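Side-chain contacts in DNA polymerase (Pyrobaculum calidifontis, PDB 5MDN), which probably catalyses template-directed DNA synthesis from deoxyribonucleoside triphosphates, as a family B polymerase that also carries an exonuclease domain: residues S306-I311 / V333-R338; P185-A190 / E318-P323; A297-V302 / R613-G618; P312-Y317 / I676-L681. All blocks are in the same frame, centred on the assembly; numbering follows the deposited sequence.

Interaction 1: S306-I311 / V333-R338; sequences SERVLI and VLDDVR
OD2 of Asp335 is approached by two groups of the loop 306-311. The backbone N of Val309 gives it a weak hydrogen bond, 3.3 Å from N to OD2. The CG methylene of Arg308 lies beside the same oxygen. Asp335 is buried and reaches across from helix 326-356.

Arg308 runs past Asp335 in the opposite direction. Its CG stands anti to the backbone N (chi1 175°), and the chain bends at chi2. This lays the guanidinium over the helix, with CB of Asp335 3.7 Å above its plane and over its centre. The carboxylate of Asp335 is turned 62° from that plane. NE of Arg308 and OD2 of Asp335 are 4.6 Å apart, too far for a salt bridge, with the oxygen well outside the guanidinium plane. The attraction is probably only a general one between opposite charges.

The guanidinium edge is used by the next residue. NH2 of Arg308 forms a salt bridge with OD1 of Asp336, which lies near the guanidinium plane. The modelled spacing is too short for its exact length to mean much. On the loop side, NE of Arg308 makes a weak hydrogen bond to its neighbour's carbonyl, Val309 O, at 3.2 Å. NH1 bonds weakly to Ser339 OG. The arginine thus ties the loop to the helix.

Asp336 lies close to Asp169, a magnesium-binding residue, and its side chain is about 5 Å from a bound magnesium ion. Tyr332 and Asp336 have the spacing of the YxxxD motif, Exo III, consistent with the 3'-5' exonuclease site of family B polymerases.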
loop_
_atom_site.group_PDB
_atom_site.type_symbol
_atom_site.label_atom_id
_atom_site.label_comp_id
_atom_site.label_asym_id
_atom_site.label_seq_id
_atom_site.Cartn_x
_atom_site.Cartn_y
_atom_site.Cartn_z
ATOM N N SER A 306 24.135 7.411 6.466
ATOM C CA SER A 306 25.524 7.511 6.904
ATOM C C SER A 306 25.704 8.298 8.196
ATOM O O SER A 306 26.771 8.205 8.811
ATOM C CB SER A 306 26.377 8.144 5.804
ATOM O OG SER A 306 25.921 9.448 5.490
ATOM N N GLU A 307 24.703 9.067 8.626
ATOM C CA GLU A 307 24.753 9.765 9.906
ATOM C C GLU A 307 23.997 9.015 10.998
ATOM O O GLU A 307 23.505 9.632 11.949
ATOM C CB GLU A 307 24.210 11.189 9.773
ATOM C CG GLU A 307 24.892 12.042 8.715
ATOM C CD GLU A 307 24.289 13.434 8.626
ATOM O OE1 GLU A 307 23.592 13.845 9.584
ATOM O OE2 GLU A 307 24.513 14.115 7.600
ATOM N N ARG A 308 23.885 7.694 10.872
ATOM C CA ARG A 308 22.964 6.906 11.678
ATOM C C ARG A 308 23.605 5.577 12.048
ATOM O O ARG A 308 24.367 4.996 11.270
ATOM C CB ARG A 308 21.638 6.652 10.938
ATOM C CG ARG A 308 20.696 5.723 11.685
ATOM C CD ARG A 308 20.217 4.599 10.785
ATOM N NE ARG A 308 19.168 3.799 11.413
ATOM C CZ ARG A 308 17.865 4.012 11.272
ATOM N NH1 ARG A 308 17.429 5.009 10.514
ATOM N NH2 ARG A 308 16.997 3.222 11.888
ATOM N N VAL A 309 23.292 5.108 13.257
ATOM C CA VAL A 309 23.778 3.817 13.723
ATOM C C VAL A 309 23.036 2.708 12.988
ATOM O O VAL A 309 21.816 2.778 12.790
ATOM C CB VAL A 309 23.596 3.706 15.246
ATOM C CG1 VAL A 309 24.057 2.352 15.749
ATOM C CG2 VAL A 309 24.342 4.827 15.954
ATOM N N LEU A 310 23.766 1.668 12.592
ATOM C CA LEU A 310 23.187 0.556 11.841
ATOM C C LEU A 310 23.732 -0.758 12.383
ATOM O O LEU A 310 24.930 -1.036 12.268
ATOM C CB LEU A 310 23.479 0.683 10.346
ATOM C CG LEU A 310 22.646 1.708 9.578
ATOM C CD1 LEU A 310 23.091 1.775 8.129
ATOM C CD2 LEU A 310 21.174 1.343 9.667
ATOM N N ILE A 311 22.850 -1.560 12.970
ATOM C CA ILE A 311 23.186 -2.900 13.447
ATOM C C ILE A 311 22.687 -3.912 12.422
ATOM O O ILE A 311 21.577 -3.753 11.889
ATOM C CB ILE A 311 22.580 -3.173 14.837
ATOM C CG1 ILE A 311 23.468 -2.640 15.969
ATOM C CG2 ILE A 311 22.298 -4.660 15.038
ATOM C CD1 ILE A 311 23.656 -1.153 15.981
ATOM N N VAL A 333 17.680 1.588 18.034
ATOM C CA VAL A 333 16.237 1.601 18.252
ATOM C C VAL A 333 15.699 3.030 18.219
ATOM O O VAL A 333 14.615 3.283 17.679
ATOM C CB VAL A 333 15.903 0.883 19.572
ATOM C CG1 VAL A 333 14.479 1.155 19.988
ATOM C CG2 VAL A 333 16.145 -0.609 19.438
ATOM N N LEU A 334 16.446 3.988 18.783
ATOM C CA LEU A 334 15.993 5.378 18.755
ATOM C C LEU A 334 15.995 5.939 17.338
ATOM O O LEU A 334 15.073 6.667 16.954
ATOM C CB LEU A 334 16.855 6.259 19.662
ATOM C CG LEU A 334 16.535 6.368 21.157
ATOM C CD1 LEU A 334 15.062 6.696 21.367
ATOM C CD2 LEU A 334 16.925 5.124 21.924
ATOM N N ASP A 335 17.021 5.617 16.548
ATOM C CA ASP A 335 17.039 6.066 15.161
ATOM C C ASP A 335 15.909 5.442 14.354
ATOM O O ASP A 335 15.426 6.049 13.392
ATOM C CB ASP A 335 18.394 5.756 14.525
ATOM C CG ASP A 335 19.496 6.670 15.029
ATOM O OD1 ASP A 335 19.175 7.782 15.500
ATOM O OD2 ASP A 335 20.681 6.281 14.953
ATOM N N ASP A 336 15.479 4.233 14.721
ATOM C CA ASP A 336 14.305 3.638 14.090
ATOM C C ASP A 336 13.052 4.457 14.376
ATOM O O ASP A 336 12.349 4.885 13.454
ATOM C CB ASP A 336 14.127 2.195 14.567
ATOM C CG ASP A 336 15.025 1.218 13.834
ATOM O OD1 ASP A 336 15.467 1.541 12.713
ATOM O OD2 ASP A 336 15.282 0.122 14.374
ATOM N N VAL A 337 12.754 4.681 15.660
ATOM C CA VAL A 337 11.510 5.355 16.027
ATOM C C VAL A 337 11.538 6.826 15.619
ATOM O O VAL A 337 10.496 7.400 15.280
ATOM C CB VAL A 337 11.227 5.179 17.532
ATOM C CG1 VAL A 337 12.210 5.981 18.381
ATOM C CG2 VAL A 337 9.791 5.565 17.855
ATOM N N ARG A 338 12.714 7.461 15.636
ATOM C CA ARG A 338 12.805 8.838 15.158
ATOM C C ARG A 338 12.553 8.916 13.658
ATOM O O ARG A 338 11.921 9.863 13.177
ATOM C CB ARG A 338 14.164 9.440 15.515
ATOM C CG ARG A 338 14.238 9.968 16.941
ATOM C CD ARG A 338 15.639 9.857 17.522
ATOM N NE ARG A 338 15.903 10.904 18.507
ATOM C CZ ARG A 338 16.887 10.861 19.399
ATOM N NH1 ARG A 338 17.704 9.818 19.438
ATOM N NH2 ARG A 338 17.051 11.860 20.256
#

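Interaction 2: P185-A190 / E318-P323; sequences PVVMLA and EYWNDP
Val187 spreads both methyl groups over one face of the Trp320 indole. CG2 sits above the five-membered ring in a CH-pi contact, 3.5 Å from its centroid and only 5° off the ring normal. CG1 covers the six-membered part and comes 3.4 Å from CE3. The valine belongs to a classic beta bulge on strand 186-193, in the mixed sheet of the RNase H-like exonuclease domain. Val187 and Met188 both face Glu171 there. Val187 O lies 3.8 Å from Trp320 CH2.

The second side-chain contact is at the rim of the indole. CE of Met188 approaches CZ3 of Trp320 near the ring plane. The valine and the tryptophan come from opposite directions. The first side-chain torsion of Trp320 is extended (chi1 179°), which carries the indole from the short helix 316-320 toward the strand. With an alanine here, Val187 would probably lose the flat surface under both its methyls, and a gap would open between helix and sheet.

Further out, Tyr173 and Glu202 also touch the Trp320 side chain. Met188 leans on Met330 of helix 326-356. Arg326, at the start of that helix, makes a cation-pi contact with the indole of Trp320.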
loop_
_atom_site.group_PDB
_atom_site.type_symbol
_atom_site.label_atom_id
_atom_site.label_comp_id
_atom_site.label_asym_id
_atom_site.label_seq_id
_atom_site.Cartn_x
_atom_site.Cartn_y
_atom_site.Cartn_z
ATOM N N PRO A 185 12.071 -13.084 24.297
ATOM C CA PRO A 185 11.458 -11.883 24.868
ATOM C C PRO A 185 11.618 -10.645 23.995
ATOM O O PRO A 185 12.519 -10.542 23.160
ATOM C CB PRO A 185 12.228 -11.712 26.184
ATOM C CG PRO A 185 13.590 -12.218 25.858
ATOM C CD PRO A 185 13.375 -13.382 24.915
ATOM N N VAL A 186 10.709 -9.694 24.212
ATOM C CA VAL A 186 10.816 -8.368 23.607
ATOM C C VAL A 186 11.915 -7.604 24.343
ATOM O O VAL A 186 11.740 -7.201 25.496
ATOM C CB VAL A 186 9.483 -7.613 23.656
ATOM C CG1 VAL A 186 9.661 -6.178 23.178
ATOM C CG2 VAL A 186 8.436 -8.329 22.814
ATOM N N VAL A 187 13.052 -7.409 23.677
ATOM C CA VAL A 187 14.242 -6.889 24.346
ATOM C C VAL A 187 14.131 -5.383 24.573
ATOM O O VAL A 187 14.401 -4.887 25.673
ATOM C CB VAL A 187 15.501 -7.263 23.538
ATOM C CG1 VAL A 187 16.489 -6.107 23.479
ATOM C CG2 VAL A 187 16.161 -8.503 24.132
ATOM N N MET A 188 13.731 -4.633 23.546
ATOM C CA MET A 188 13.608 -3.188 23.652
ATOM C C MET A 188 12.355 -2.727 22.923
ATOM O O MET A 188 11.924 -3.342 21.944
ATOM C CB MET A 188 14.835 -2.467 23.071
ATOM C CG MET A 188 15.992 -2.288 24.042
ATOM S SD MET A 188 17.361 -1.392 23.281
ATOM C CE MET A 188 18.359 -1.006 24.716
ATOM N N LEU A 189 11.773 -1.637 23.417
ATOM C CA LEU A 189 10.609 -1.029 22.776
ATOM C C LEU A 189 10.682 0.471 23.017
ATOM O O LEU A 189 10.543 0.921 24.159
ATOM C CB LEU A 189 9.308 -1.615 23.325
ATOM C CG LEU A 189 7.992 -1.306 22.604
ATOM C CD1 LEU A 189 6.985 -2.419 22.855
ATOM C CD2 LEU A 189 7.413 0.031 23.036
ATOM N N ALA A 190 10.892 1.239 21.954
ATOM C CA ALA A 190 10.911 2.690 22.041
ATOM C C ALA A 190 9.584 3.275 21.578
ATOM O O ALA A 190 8.878 2.690 20.752
ATOM C CB ALA A 190 12.046 3.282 21.206
ATOM N N GLU A 318 23.195 -10.501 20.054
ATOM C CA GLU A 318 24.615 -10.318 20.330
ATOM C C GLU A 318 24.883 -8.961 20.970
ATOM O O GLU A 318 25.661 -8.862 21.927
ATOM C CB GLU A 318 25.414 -10.529 19.044
ATOM C CG GLU A 318 26.916 -10.497 19.218
ATOM C CD GLU A 318 27.628 -11.201 18.077
ATOM O OE1 GLU A 318 27.581 -12.451 18.064
ATOM O OE2 GLU A 318 28.213 -10.530 17.202
ATOM N N TYR A 319 24.251 -7.903 20.456
ATOM C CA TYR A 319 24.399 -6.587 21.064
ATOM C C TYR A 319 23.684 -6.488 22.407
ATOM O O TYR A 319 23.953 -5.553 23.170
ATOM C CB TYR A 319 23.882 -5.501 20.117
ATOM C CG TYR A 319 24.810 -5.185 18.961
ATOM C CD1 TYR A 319 25.093 -6.135 17.987
ATOM C CD2 TYR A 319 25.402 -3.933 18.842
ATOM C CE1 TYR A 319 25.942 -5.847 16.931
ATOM C CE2 TYR A 319 26.253 -3.637 17.793
ATOM C CZ TYR A 319 26.517 -4.597 16.840
ATOM O OH TYR A 319 27.361 -4.306 15.794
ATOM N N TRP A 320 22.784 -7.423 22.711
ATOM C CA TRP A 320 22.029 -7.416 23.959
ATOM C C TRP A 320 22.765 -8.123 25.090
ATOM O O TRP A 320 22.696 -7.683 26.242
ATOM C CB TRP A 320 20.657 -8.059 23.737
ATOM C CG TRP A 320 19.790 -8.145 24.957
ATOM C CD1 TRP A 320 19.426 -9.280 25.622
ATOM C CD2 TRP A 320 19.169 -7.056 25.653
ATOM N NE1 TRP A 320 18.616 -8.967 26.685
ATOM C CE2 TRP A 320 18.445 -7.608 26.728
ATOM C CE3 TRP A 320 19.160 -5.669 25.475
ATOM C CZ2 TRP A 320 17.716 -6.823 27.619
ATOM C CZ3 TRP A 320 18.432 -4.891 26.359
ATOM C CH2 TRP A 320 17.720 -5.470 27.417
ATOM N N ASN A 321 23.466 -9.217 24.787
ATOM C CA ASN A 321 24.236 -9.954 25.779
ATOM C C ASN A 321 25.636 -9.383 25.979
ATOM O O ASN A 321 26.497 -10.061 26.555
ATOM C CB ASN A 321 24.322 -11.434 25.395
ATOM C CG ASN A 321 22.982 -12.011 24.983
ATOM O OD1 ASN A 321 22.841 -12.574 23.899
ATOM N ND2 ASN A 321 21.990 -11.879 25.856
ATOM N N ASP A 322 25.880 -8.159 25.524
ATOM C CA ASP A 322 27.194 -7.528 25.620
ATOM C C ASP A 322 26.996 -6.107 26.129
ATOM O O ASP A 322 26.526 -5.241 25.362
ATOM C CB ASP A 322 27.903 -7.536 24.267
ATOM C CG ASP A 322 29.373 -7.153 24.364
ATOM O OD1 ASP A 322 29.757 -6.440 25.316
ATOM O OD2 ASP A 322 30.151 -7.571 23.481
ATOM N N PRO A 323 27.322 -5.824 27.393
ATOM C CA PRO A 323 27.112 -4.464 27.918
ATOM C C PRO A 323 27.888 -3.387 27.179
ATOM O O PRO A 323 27.558 -2.204 27.321
ATOM C CB PRO A 323 27.577 -4.579 29.377
ATOM C CG PRO A 323 27.402 -6.026 29.711
ATOM C CD PRO A 323 27.729 -6.770 28.445
#

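Interaction 3: A297-V302 / R613-G618; sequences AEYFGV and RIDIVG
Tyr299 and Arg613 bury the most surface here, and Asp615 adds a polar end to the contact. NH1 of Arg613 stands 3.2 Å above the plane of the Tyr299 ring, over its centre. This is a cation-pi contact: CZ of Arg613 is 4.4 Å from the ring centroid and 9° off the normal. The guanidinium does not lie flat on the ring but is tilted, with 56° between the planes. A bend at chi3 (-61°) turns the arginine so that NH1 leads. NE of Arg613 forms a salt bridge with Asp611, which helps to hold the guanidinium in place.

The tyrosine hydroxyl turns to Asp615. Tyr299 OH donates a weak hydrogen bond to OD2 of Asp615, 3.2 Å away. Asp615 has a further partner, since its OD1 is bonded to Tyr593 OH. A leucine in place of Tyr299 would probably leave the Arg613 cation without its aromatic face and Asp615 without the phenolic donor.

The helix 293-299 ends at this point. Gly301, with positive phi, closes it in a Schellman motif. Strand 614-617 is the outermost strand of a four-stranded antiparallel sheet, and Ile616 is backbone-bonded to Glu287, in the loop before helix 293-299. One tyrosine therefore meets an arginine on its face and a carboxylate at its hydroxyl. The junction probably rests partly on electrostatic attraction, with the hydrogen bond itself weak.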
loop_
_atom_site.group_PDB
_atom_site.type_symbol
_atom_site.label_atom_id
_atom_site.label_comp_id
_atom_site.label_asym_id
_atom_site.label_seq_id
_atom_site.Cartn_x
_atom_site.Cartn_y
_atom_site.Cartn_z
ATOM N N ALA A 297 13.769 6.039 4.886
ATOM C CA ALA A 297 13.997 7.272 5.632
ATOM C C ALA A 297 14.940 8.210 4.888
ATOM O O ALA A 297 14.735 9.430 4.879
ATOM C CB ALA A 297 14.553 6.948 7.018
ATOM N N GLU A 298 15.983 7.660 4.261
ATOM C CA GLU A 298 16.919 8.491 3.512
ATOM C C GLU A 298 16.269 9.079 2.265
ATOM O O GLU A 298 16.481 10.256 1.946
ATOM C CB GLU A 298 18.155 7.680 3.131
ATOM C CG GLU A 298 19.352 8.533 2.741
ATOM C CD GLU A 298 20.428 7.737 2.029
ATOM O OE1 GLU A 298 20.855 6.697 2.572
ATOM O OE2 GLU A 298 20.850 8.151 0.927
ATOM N N TYR A 299 15.503 8.266 1.529
ATOM C CA TYR A 299 14.876 8.743 0.298
ATOM C C TYR A 299 14.005 9.967 0.553
ATOM O O TYR A 299 14.045 10.937 -0.214
ATOM C CB TYR A 299 14.049 7.624 -0.336
ATOM C CG TYR A 299 13.702 7.869 -1.788
ATOM C CD1 TYR A 299 14.632 7.631 -2.793
ATOM C CD2 TYR A 299 12.449 8.344 -2.153
ATOM C CE1 TYR A 299 14.322 7.856 -4.123
ATOM C CE2 TYR A 299 12.130 8.572 -3.479
ATOM C CZ TYR A 299 13.071 8.327 -4.459
ATOM O OH TYR A 299 12.756 8.553 -5.779
ATOM N N PHE A 300 13.213 9.941 1.621
ATOM C CA PHE A 300 12.351 11.061 1.968
ATOM C C PHE A 300 13.059 12.106 2.820
ATOM O O PHE A 300 12.424 13.088 3.224
ATOM C CB PHE A 300 11.097 10.554 2.693
ATOM C CG PHE A 300 10.174 9.751 1.820
ATOM C CD1 PHE A 300 10.455 8.429 1.519
ATOM C CD2 PHE A 300 9.028 10.323 1.294
ATOM C CE1 PHE A 300 9.608 7.691 0.712
ATOM C CE2 PHE A 300 8.178 9.592 0.488
ATOM C CZ PHE A 300 8.468 8.275 0.196
ATOM N N GLY A 301 14.345 11.921 3.099
ATOM C CA GLY A 301 15.138 12.955 3.740
ATOM C C GLY A 301 14.814 13.229 5.192
ATOM O O GLY A 301 14.816 14.394 5.611
ATOM N N VAL A 302 14.530 12.192 5.976
ATOM C CA VAL A 302 14.260 12.393 7.395
ATOM C C VAL A 302 15.500 12.028 8.205
ATOM O O VAL A 302 15.730 12.581 9.287
ATOM C CB VAL A 302 13.022 11.595 7.856
ATOM C CG1 VAL A 302 11.869 11.798 6.885
ATOM C CG2 VAL A 302 13.336 10.117 8.010
ATOM N N ARG A 613 20.090 11.465 -5.359
ATOM C CA ARG A 613 19.410 10.212 -5.059
ATOM C C ARG A 613 19.257 9.363 -6.315
ATOM O O ARG A 613 18.828 9.851 -7.365
ATOM C CB ARG A 613 18.037 10.483 -4.448
ATOM C CG ARG A 613 18.060 10.936 -3.001
ATOM C CD ARG A 613 16.645 11.162 -2.503
ATOM N NE ARG A 613 15.971 12.205 -3.272
ATOM C CZ ARG A 613 14.657 12.269 -3.461
ATOM N NH1 ARG A 613 13.863 11.347 -2.933
ATOM N NH2 ARG A 613 14.136 13.257 -4.175
ATOM N N ILE A 614 19.620 8.095 -6.206
ATOM C CA ILE A 614 19.344 7.106 -7.241
ATOM C C ILE A 614 18.024 6.420 -6.908
ATOM O O ILE A 614 17.751 6.103 -5.743
ATOM C CB ILE A 614 20.494 6.082 -7.353
ATOM C CG1 ILE A 614 21.769 6.710 -7.939
ATOM C CG2 ILE A 614 20.083 4.870 -8.181
ATOM C CD1 ILE A 614 22.614 7.470 -6.929
ATOM N N ASP A 615 17.199 6.181 -7.926
ATOM C CA ASP A 615 16.040 5.315 -7.782
ATOM C C ASP A 615 16.026 4.289 -8.905
ATOM O O ASP A 615 16.510 4.542 -10.011
ATOM C CB ASP A 615 14.712 6.111 -7.739
ATOM C CG ASP A 615 14.535 7.064 -8.919
ATOM O OD1 ASP A 615 15.036 6.788 -10.029
ATOM O OD2 ASP A 615 13.867 8.103 -8.730
ATOM N N ILE A 616 15.490 3.113 -8.595
ATOM C CA ILE A 616 15.618 1.938 -9.448
ATOM C C ILE A 616 14.228 1.373 -9.693
ATOM O O ILE A 616 13.474 1.135 -8.745
ATOM C CB ILE A 616 16.536 0.873 -8.816
ATOM C CG1 ILE A 616 17.926 1.459 -8.556
ATOM C CG2 ILE A 616 16.631 -0.349 -9.716
ATOM C CD1 ILE A 616 18.850 0.544 -7.788
ATOM N N VAL A 617 13.890 1.161 -10.962
ATOM C CA VAL A 617 12.564 0.710 -11.367
ATOM C C VAL A 617 12.715 -0.603 -12.118
ATOM O O VAL A 617 13.571 -0.722 -13.002
ATOM C CB VAL A 617 11.849 1.758 -12.241
ATOM C CG1 VAL A 617 10.482 1.243 -12.679
ATOM C CG2 VAL A 617 11.717 3.075 -11.495
ATOM N N GLY A 618 11.888 -1.582 -11.767
ATOM C CA GLY A 618 12.008 -2.914 -12.320
ATOM C C GLY A 618 12.889 -3.827 -11.482
ATOM O O GLY A 618 13.719 -3.391 -10.687
#

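Interaction 4: P312-Y317 / I676-L681; sequences PGHKVY and IIWKTL
His314 presents one face of its imidazole to the outer edge of the Trp678 indole. The pair is T-shaped: the planes are 69° apart, and the ring of His314 and the six-membered ring of Trp678 have centroids 5.2 Å apart. The edge atoms are CZ2 and CH2 of Trp678. CZ2 lies over the imidazole, 3.7 Å from His314 CG, while CH2 touches the stem of the side chain, 3.5 Å from His314 CB.

The histidine CG lies between its backbone N and carbonyl carbon (chi1 66°), which swings the ring broadside to the tryptophan. Both rings are backed by their own segments. CG of Lys315 covers the imidazole face opposite Trp678, 3.3 Å above its plane. CG2 of Ile676 lies 3.6 Å above one face of the indole. The imidazole is thus sandwiched between an aliphatic chain and an aromatic edge.

Tyr732 makes a second edge-to-face contact with His314. Residues 312-317 run into the first turn of the short helix 316-320. The 676-681 loop lies between helices 647-666 and 693-697, in what is probably the thumb region, and Ile677 is joined by backbone hydrogen bonding to Tyr716 of strand 716-718.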
loop_
_atom_site.group_PDB
_atom_site.type_symbol
_atom_site.label_atom_id
_atom_site.label_comp_id
_atom_site.label_asym_id
_atom_site.label_seq_id
_atom_site.Cartn_x
_atom_site.Cartn_y
_atom_site.Cartn_z
ATOM N N PRO A 312 23.458 -4.956 12.103
ATOM C CA PRO A 312 22.891 -6.068 11.328
ATOM C C PRO A 312 21.751 -6.718 12.093
ATOM O O PRO A 312 21.970 -7.348 13.132
ATOM C CB PRO A 312 24.080 -7.019 11.143
ATOM C CG PRO A 312 25.045 -6.655 12.225
ATOM C CD PRO A 312 24.871 -5.179 12.451
ATOM N N GLY A 313 20.526 -6.545 11.583
ATOM C CA GLY A 313 19.335 -6.922 12.331
ATOM C C GLY A 313 19.358 -8.331 12.888
ATOM O O GLY A 313 18.791 -8.589 13.953
ATOM N N HIS A 314 19.987 -9.265 12.179
ATOM C CA HIS A 314 20.044 -10.645 12.646
ATOM C C HIS A 314 20.887 -10.831 13.904
ATOM O O HIS A 314 20.979 -11.965 14.394
ATOM C CB HIS A 314 20.571 -11.548 11.530
ATOM C CG HIS A 314 21.995 -11.281 11.151
ATOM N ND1 HIS A 314 23.020 -12.153 11.451
ATOM C CD2 HIS A 314 22.564 -10.245 10.491
ATOM C CE1 HIS A 314 24.158 -11.666 10.992
ATOM N NE2 HIS A 314 23.908 -10.508 10.408
ATOM N N LYS A 315 21.508 -9.779 14.436
ATOM C CA LYS A 315 22.352 -9.877 15.625
ATOM C C LYS A 315 21.953 -8.843 16.674
ATOM O O LYS A 315 22.785 -8.082 17.175
ATOM C CB LYS A 315 23.827 -9.714 15.271
ATOM C CG LYS A 315 24.336 -10.692 14.232
ATOM C CD LYS A 315 25.832 -10.526 14.012
ATOM C CE LYS A 315 26.591 -11.796 14.360
ATOM N NZ LYS A 315 28.055 -11.650 14.137
ATOM N N VAL A 316 20.670 -8.798 17.037
ATOM C CA VAL A 316 20.303 -7.960 18.174
ATOM C C VAL A 316 20.558 -8.697 19.486
ATOM O O VAL A 316 20.801 -8.062 20.519
ATOM C CB VAL A 316 18.845 -7.472 18.078
ATOM C CG1 VAL A 316 18.494 -7.091 16.651
ATOM C CG2 VAL A 316 17.887 -8.508 18.621
ATOM N N TYR A 317 20.489 -10.034 19.477
ATOM C CA TYR A 317 20.851 -10.799 20.666
ATOM C C TYR A 317 22.304 -10.551 21.049
ATOM O O TYR A 317 22.627 -10.402 22.231
ATOM C CB TYR A 317 20.595 -12.290 20.433
ATOM C CG TYR A 317 21.627 -12.980 19.563
ATOM C CD1 TYR A 317 21.533 -12.944 18.178
ATOM C CD2 TYR A 317 22.693 -13.671 20.129
ATOM C CE1 TYR A 317 22.475 -13.571 17.382
ATOM C CE2 TYR A 317 23.638 -14.299 19.341
ATOM C CZ TYR A 317 23.526 -14.248 17.967
ATOM O OH TYR A 317 24.465 -14.874 17.178
ATOM N N ILE A 676 26.504 -13.838 4.353
ATOM C CA ILE A 676 25.351 -14.680 4.661
ATOM C C ILE A 676 24.306 -14.567 3.559
ATOM O O ILE A 676 24.029 -13.476 3.040
ATOM C CB ILE A 676 24.760 -14.319 6.036
ATOM C CG1 ILE A 676 25.603 -14.910 7.170
ATOM C CG2 ILE A 676 23.316 -14.787 6.162
ATOM C CD1 ILE A 676 26.835 -14.148 7.526
ATOM N N ILE A 677 23.721 -15.708 3.193
ATOM C CA ILE A 677 22.669 -15.797 2.187
ATOM C C ILE A 677 21.382 -16.215 2.889
ATOM O O ILE A 677 21.325 -17.283 3.510
ATOM C CB ILE A 677 23.041 -16.792 1.076
ATOM C CG1 ILE A 677 24.417 -16.450 0.495
ATOM C CG2 ILE A 677 21.984 -16.795 -0.014
ATOM C CD1 ILE A 677 24.973 -17.511 -0.425
ATOM N N TRP A 678 20.349 -15.377 2.795
ATOM C CA TRP A 678 19.087 -15.636 3.479
ATOM C C TRP A 678 18.114 -16.411 2.598
ATOM O O TRP A 678 18.080 -16.251 1.375
ATOM C CB TRP A 678 18.388 -14.341 3.909
ATOM C CG TRP A 678 19.157 -13.415 4.792
ATOM C CD1 TRP A 678 19.586 -12.161 4.474
ATOM C CD2 TRP A 678 19.602 -13.664 6.130
ATOM N NE1 TRP A 678 20.254 -11.604 5.533
ATOM C CE2 TRP A 678 20.283 -12.508 6.562
ATOM C CE3 TRP A 678 19.491 -14.748 7.007
ATOM C CZ2 TRP A 678 20.850 -12.405 7.829
ATOM C CZ3 TRP A 678 20.054 -14.644 8.264
ATOM C CH2 TRP A 678 20.726 -13.481 8.663
ATOM N N LYS A 679 17.323 -17.266 3.242
ATOM C CA LYS A 679 16.128 -17.841 2.639
ATOM C C LYS A 679 15.145 -18.112 3.771
ATOM O O LYS A 679 15.541 -18.582 4.841
ATOM C CB LYS A 679 16.424 -19.113 1.840
ATOM C CG LYS A 679 15.324 -19.457 0.848
ATOM C CD LYS A 679 15.120 -18.327 -0.153
ATOM C CE LYS A 679 13.810 -18.476 -0.915
ATOM N NZ LYS A 679 12.625 -18.229 -0.044
ATOM N N THR A 680 13.867 -17.821 3.530
ATOM C CA THR A 680 12.909 -17.680 4.621
ATOM C C THR A 680 12.133 -18.947 4.968
ATOM O O THR A 680 11.516 -18.983 6.037
ATOM C CB THR A 680 11.913 -16.557 4.299
ATOM O OG1 THR A 680 11.243 -16.154 5.500
ATOM C CG2 THR A 680 10.886 -17.022 3.276
ATOM N N LEU A 681 12.142 -19.975 4.112
ATOM C CA LEU A 681 11.414 -21.217 4.379
ATOM C C LEU A 681 9.928 -20.964 4.614
ATOM O O LEU A 681 9.492 -20.865 5.766
ATOM C CB LEU A 681 12.010 -21.945 5.592
ATOM C CG LEU A 681 13.243 -22.831 5.424
ATOM C CD1 LEU A 681 13.624 -23.440 6.758
ATOM C CD2 LEU A 681 12.954 -23.933 4.418
#

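In the fold
Three of the contacts draw on one continuous run of chain. The loop 306-311 of interaction 1 leads into 312-317 of interaction 4, and that into 318-323 of interaction 2. Interactions 1 and 2 have centres 15 Å apart and touch where Val333 and Val337 of helix 326-356 pack on Ala190 of strand 186-193. Interaction 4 is about 16 Å from interaction 2, centre to centre, and shares helix 316-320 with it. Interaction 3 starts earlier, on helix 293-299, about 17 Å from interaction 1. Interactions 1 and 2 lie beside what is probably the exonuclease site; interactions 3 and 4 join the same region to distant polymerase segments.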